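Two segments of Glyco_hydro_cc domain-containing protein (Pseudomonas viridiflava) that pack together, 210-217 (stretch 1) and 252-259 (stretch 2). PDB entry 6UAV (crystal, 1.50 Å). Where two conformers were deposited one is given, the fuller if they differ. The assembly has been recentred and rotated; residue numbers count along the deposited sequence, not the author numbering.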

ATOM      1  N   MET A 210       2.766   8.934 -13.061  1.00 15.96           N
ATOM      2  CA  MET A 210       1.920   8.171 -12.114  1.00 15.85           C
ATOM      3  C   MET A 210       1.604   9.050 -10.907  1.00 15.36           C
ATOM      4  O   MET A 210       0.450   9.048 -10.499  1.00 14.45           O
ATOM      5  CB  MET A 210       2.608   6.888 -11.697  1.00 16.60           C
ATOM      6  CG  MET A 210       2.890   6.016 -12.869  1.00 18.86           C
ATOM      7  SD  MET A 210       3.868   4.465 -12.474  1.00 21.03           S
ATOM      8  CE  MET A 210       2.407   3.545 -12.102  1.00 21.25           C
ATOM      9  N   VAL A 211       2.582   9.747 -10.354  1.00 15.30           N
ATOM     10  CA  VAL A 211       2.328  10.583  -9.149  1.00 15.14           C
ATOM     11  C   VAL A 211       1.342  11.688  -9.520  1.00 16.08           C
ATOM     12  O   VAL A 211       0.384  11.977  -8.711  1.00 16.48           O
ATOM     13  CB  VAL A 211       3.646  11.154  -8.556  1.00 14.78           C
ATOM     14  CG1 VAL A 211       3.368  12.279  -7.544  1.00 15.35           C
ATOM     15  CG2 VAL A 211       4.422  10.046  -7.914  1.00 14.41           C
ATOM     16  N   THR A 212       1.515  12.325 -10.676  1.00 17.10           N
ATOM     17  CA  THR A 212       0.594  13.429 -11.068  1.00 18.16           C
ATOM     18  C   THR A 212      -0.818  12.865 -11.151  1.00 16.97           C
ATOM     19  O   THR A 212      -1.783  13.555 -10.739  1.00 15.87           O
ATOM     20  CB  THR A 212       0.992  14.082 -12.384  1.00 20.55           C
ATOM     21  OG1 THR A 212       2.287  14.640 -12.181  1.00 23.20           O
ATOM     22  CG2 THR A 212       0.026  15.156 -12.822  1.00 22.33           C
ATOM     23  N   MET A 213      -0.943  11.710 -11.778  1.00 15.58           N
ATOM     24  CA  MET A 213      -2.268  11.099 -11.981  1.00 16.38           C
ATOM     25  C   MET A 213      -2.876  10.769 -10.602  1.00 15.23           C
ATOM     26  O   MET A 213      -4.069  11.125 -10.386  1.00 15.29           O
ATOM     27  CB  MET A 213      -2.109   9.869 -12.874  1.00 16.32           C
ATOM     28  CG  MET A 213      -3.394   9.125 -13.146  1.00 16.45           C
ATOM     29  SD  MET A 213      -3.756   7.902 -11.879  1.00 16.17           S
ATOM     30  CE  MET A 213      -2.415   6.749 -12.129  1.00 15.97           C
ATOM     31  N   LEU A 214      -2.094  10.220  -9.669  1.00 14.28           N
ATOM     32  CA  LEU A 214      -2.618   9.773  -8.357  1.00 13.89           C
ATOM     33  C   LEU A 214      -2.968  10.993  -7.501  1.00 14.29           C
ATOM     34  O   LEU A 214      -3.967  10.920  -6.810  1.00 15.65           O
ATOM     35  CB  LEU A 214      -1.628   8.861  -7.665  1.00 13.85           C
ATOM     36  CG  LEU A 214      -1.388   7.523  -8.352  1.00 13.29           C
ATOM     37  CD1 LEU A 214      -0.212   6.809  -7.680  1.00 14.16           C
ATOM     38  CD2 LEU A 214      -2.633   6.599  -8.356  1.00 13.26           C
ATOM     39  N   GLU A 215      -2.173  12.056  -7.577  1.00 14.59           N
ATOM     40  CA  GLU A 215      -2.445  13.317  -6.872  1.00 15.34           C
ATOM     41  C   GLU A 215      -3.775  13.892  -7.386  1.00 16.49           C
ATOM     42  O   GLU A 215      -4.513  14.461  -6.576  1.00 16.56           O
ATOM     43  CB  GLU A 215      -1.279  14.281  -7.051  1.00 15.95           C
ATOM     44  CG  GLU A 215      -0.074  13.944  -6.162  1.00 15.48           C
ATOM     45  CD  GLU A 215      -0.256  14.195  -4.677  1.00 15.43           C
ATOM     46  OE1 GLU A 215      -1.225  14.956  -4.311  1.00 16.06           O
ATOM     47  OE2 GLU A 215       0.600  13.701  -3.904  1.00 15.51           O
ATOM     48  N   ARG A 216      -4.022  13.815  -8.701  1.00 17.24           N
ATOM     49  CA  ARG A 216      -5.196  14.469  -9.326  1.00 18.90           C
ATOM     50  C   ARG A 216      -6.447  13.621  -9.146  1.00 18.89           C
ATOM     51  O   ARG A 216      -7.486  14.208  -9.229  1.00 20.65           O
ATOM     52  CB  ARG A 216      -4.935  14.872 -10.785  1.00 20.97           C
ATOM     53  CG  ARG A 216      -3.837  15.929 -10.841  1.00 23.28           C
ATOM     54  CD  ARG A 216      -3.564  16.487 -12.223  1.00 26.28           C
ATOM     55  NE  ARG A 216      -2.569  17.565 -12.129  1.00 27.27           N
ATOM     56  CZ  ARG A 216      -1.982  18.075 -13.200  1.00 30.45           C
ATOM     57  NH1 ARG A 216      -2.320  17.606 -14.392  1.00 30.79           N
ATOM     58  NH2 ARG A 216      -1.075  19.025 -13.073  1.00 31.12           N
ATOM     59  N   ARG A 217      -6.365  12.326  -8.853  1.00 17.18           N
ATOM     60  CA  ARG A 217      -7.585  11.509  -8.643  1.00 17.20           C
ATOM     61  C   ARG A 217      -8.163  11.749  -7.247  1.00 17.04           C
ATOM     62  O   ARG A 217      -7.478  11.421  -6.233  1.00 15.86           O
ATOM     63  CB  ARG A 217      -7.271  10.030  -8.792  1.00 16.28           C
ATOM     64  CG  ARG A 217      -7.132   9.568 -10.213  1.00 17.02           C
ATOM     65  CD  ARG A 217      -6.986   8.060 -10.252  1.00 17.25           C
ATOM     66  NE  ARG A 217      -8.245   7.362 -10.175  1.00 17.11           N
ATOM     67  CZ  ARG A 217      -8.909   6.810 -11.192  1.00 17.95           C
ATOM     68  NH1 ARG A 217      -8.400   6.797 -12.428  1.00 18.42           N
ATOM     69  NH2 ARG A 217      -9.990   6.121 -10.907  1.00 17.91           N
TER
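Stretch 2 (252-259) YYLSLPYS

Stretch 1 is the last part of a helix, helical through Arg216, with Arg217 the first residue to leave helical phi/psi. Stretch 2 enters as the end of another helix and then opens: Leu256 (-59/144), Pro257 (-60/165) and Tyr258 (-146/174) are all extended, and this loop carries the chain along the first helix. The two run in the same sense, since Val211 lies nearest Leu256 (CA to CA 7.7 Å) and Glu215 nearest Ser259 (CA to CA 5.6 Å). The gap narrows toward the chain's last residue, and the contact changes character on the way, from apolar packing to hydrogen bonding.

Three residues, Glu215, Val211 and Ser259, cover the most surface in a contact that buries 300 Å² in all. Val211 and Glu215 are one helical turn apart, joined by the backbone hydrogen bond from Glu215 N to Val211 O (2.8 Å), so both point their CA-to-CB bonds toward stretch 2.

Val211 takes the apolar end. Its CB lies 4.0 Å from CD1 of Leu256, a buried residue whose CA-to-CB bond is directed toward stretch 1. Its CG2 comes within 3.9 Å of CE1 of Tyr253, meeting that ring at the edge, near its plane. The CA-to-CB bond of Tyr253 is directed sideways, but the end of the side chain comes nearer and so reaches the valine.

Glu215, chi1 and chi2 both m, holds the polar end. Its OE1 accepts a hydrogen bond from Ser259 N at 2.9 Å, nearly straight at 169°, so the carboxylate engages the backbone of the loop. The same OE1 sits 3.2 Å from CB of Tyr258, whose ring leads away from the helix. Glu215 OE2 is satisfied elsewhere in the structure.

Ser259 answers with its side chain: OG donates to Glu215 O at 2.9 Å. That carbonyl belongs to the last turn of the helix, and the serine hydroxyl bonds to it from outside. Side chain to backbone in one direction and backbone to side chain in the other, the two residues are paired twice.

Water completes the polar part. One molecule donates to Glu215 OE1 (2.9 Å) and to Ser259 O (3.0 Å), bridging the same pair a third time; another donates to Pro257 O at 2.7 Å and, weakly, to Thr212 OG1 at 3.4 Å. The rule to read here is compact: a buried valine meets apolar side chains, and one turn later a glutamate secures an extended backbone.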

ATOM      1  N   TYR A 252      13.774  13.319  -6.352  1.00 18.14           N
ATOM      2  CA  TYR A 252      12.776  13.703  -7.377  1.00 17.58           C
ATOM      3  C   TYR A 252      11.369  13.442  -6.824  1.00 16.60           C
ATOM      4  O   TYR A 252      10.510  14.362  -6.796  1.00 16.98           O
ATOM      5  CB  TYR A 252      13.060  12.972  -8.685  1.00 18.00           C
ATOM      6  CG  TYR A 252      12.173  13.377  -9.830  1.00 19.13           C
ATOM      7  CD1 TYR A 252      12.269  14.649 -10.367  1.00 20.32           C
ATOM      8  CD2 TYR A 252      11.340  12.484 -10.462  1.00 19.37           C
ATOM      9  CE1 TYR A 252      11.524  15.037 -11.473  1.00 21.84           C
ATOM     10  CE2 TYR A 252      10.599  12.848 -11.573  1.00 20.18           C
ATOM     11  CZ  TYR A 252      10.660  14.137 -12.074  1.00 21.43           C
ATOM     12  OH  TYR A 252       9.908  14.562 -13.148  1.00 22.13           O
ATOM     13  N   TYR A 253      11.157  12.247  -6.304  1.00 15.54           N
ATOM     14  CA  TYR A 253       9.866  11.857  -5.665  1.00 14.87           C
ATOM     15  C   TYR A 253       9.389  12.897  -4.657  1.00 15.35           C
ATOM     16  O   TYR A 253       8.183  13.318  -4.676  1.00 15.65           O
ATOM     17  CB  TYR A 253       9.990  10.499  -5.001  1.00 14.45           C
ATOM     18  CG  TYR A 253       8.719   9.898  -4.453  1.00 13.68           C
ATOM     19  CD1 TYR A 253       7.593   9.693  -5.230  1.00 13.42           C
ATOM     20  CD2 TYR A 253       8.650   9.436  -3.142  1.00 13.18           C
ATOM     21  CE1 TYR A 253       6.434   9.102  -4.743  1.00 12.83           C
ATOM     22  CE2 TYR A 253       7.517   8.809  -2.646  1.00 12.55           C
ATOM     23  CZ  TYR A 253       6.399   8.611  -3.449  1.00 12.21           C
ATOM     24  OH  TYR A 253       5.246   8.036  -3.027  1.00 12.16           O
ATOM     25  N   LEU A 254      10.283  13.307  -3.772  1.00 15.49           N
ATOM     26  CA  LEU A 254       9.898  14.200  -2.656  1.00 16.15           C
ATOM     27  C   LEU A 254       9.588  15.594  -3.160  1.00 17.03           C
ATOM     28  O   LEU A 254       8.837  16.341  -2.433  1.00 18.74           O
ATOM     29  CB  LEU A 254      11.001  14.186  -1.579  1.00 16.26           C
ATOM     30  CG  LEU A 254      11.386  12.808  -1.048  1.00 16.45           C
ATOM     31  CD1 LEU A 254      12.503  12.937  -0.020  1.00 16.88           C
ATOM     32  CD2 LEU A 254      10.223  12.074  -0.452  1.00 16.12           C
ATOM     33  N   SER A 255      10.113  15.965  -4.318  1.00 18.03           N
ATOM     34  CA  SER A 255       9.987  17.324  -4.917  1.00 19.26           C
ATOM     35  C   SER A 255       8.709  17.459  -5.723  1.00 19.58           C
ATOM     36  O   SER A 255       8.352  18.602  -6.049  1.00 19.56           O
ATOM     37  CB  SER A 255      11.143  17.589  -5.879  0.56 19.95           C
ATOM     38  OG  SER A 255      10.863  16.986  -7.186  0.56 19.88           O
ATOM     39  N   LEU A 256       8.100  16.358  -6.138  1.00 18.82           N
ATOM     40  CA  LEU A 256       6.957  16.426  -7.087  1.00 19.78           C
ATOM     41  C   LEU A 256       5.827  17.256  -6.484  1.00 19.44           C
ATOM     42  O   LEU A 256       5.560  17.210  -5.282  1.00 18.17           O
ATOM     43  CB  LEU A 256       6.524  15.005  -7.471  1.00 19.35           C
ATOM     44  CG  LEU A 256       7.531  14.335  -8.405  1.00 20.24           C
ATOM     45  CD1 LEU A 256       7.228  12.844  -8.591  1.00 20.18           C
ATOM     46  CD2 LEU A 256       7.601  15.057  -9.725  1.00 21.75           C
ATOM     47  N   PRO A 257       5.119  18.028  -7.340  1.00 20.42           N
ATOM     48  CA  PRO A 257       3.950  18.770  -6.918  1.00 20.78           C
ATOM     49  C   PRO A 257       2.876  17.815  -6.387  1.00 19.86           C
ATOM     50  O   PRO A 257       2.939  16.638  -6.608  1.00 17.59           O
ATOM     51  CB  PRO A 257       3.426  19.410  -8.212  1.00 22.10           C
ATOM     52  CG  PRO A 257       4.623  19.431  -9.143  1.00 22.74           C
ATOM     53  CD  PRO A 257       5.409  18.188  -8.780  1.00 21.54           C
ATOM     54  N   TYR A 258       1.897  18.369  -5.704  1.00 21.48           N
ATOM     55  CA  TYR A 258       0.767  17.568  -5.178  1.00 22.49           C
ATOM     56  C   TYR A 258      -0.492  18.414  -5.223  1.00 23.40           C
ATOM     57  O   TYR A 258      -0.453  19.617  -5.530  1.00 24.28           O
ATOM     58  CB  TYR A 258       1.029  17.109  -3.741  1.00 23.34           C
ATOM     59  CG  TYR A 258       1.551  18.183  -2.818  1.00 26.22           C
ATOM     60  CD1 TYR A 258       0.726  19.004  -2.086  1.00 29.73           C
ATOM     61  CD2 TYR A 258       2.908  18.340  -2.681  1.00 29.59           C
ATOM     62  CE1 TYR A 258       1.241  20.004  -1.262  1.00 31.58           C
ATOM     63  CE2 TYR A 258       3.440  19.345  -1.903  1.00 32.30           C
ATOM     64  CZ  TYR A 258       2.609  20.161  -1.173  1.00 30.54           C
ATOM     65  OH  TYR A 258       3.239  21.092  -0.403  1.00 34.25           O
ATOM     66  N   SER A 259      -1.615  17.802  -4.901  1.00 24.96           N
ATOM     67  CA  SER A 259      -2.903  18.532  -4.910  1.00 29.16           C
ATOM     68  C   SER A 259      -3.032  19.387  -3.638  1.00 31.54           C
ATOM     69  O   SER A 259      -2.824  18.713  -2.597  1.00 33.43           O
ATOM     70  CB  SER A 259      -4.026  17.563  -5.129  1.00 31.15           C
ATOM     71  OG  SER A 259      -4.152  17.331  -6.535  1.00 32.95           O
TER
HETATM   72  O   HOH W   1       1.915  15.845  -8.988  1.00 40.03           O
HETATM   73  O   HOH W   2      -2.424  15.854  -1.830  1.00 25.56           O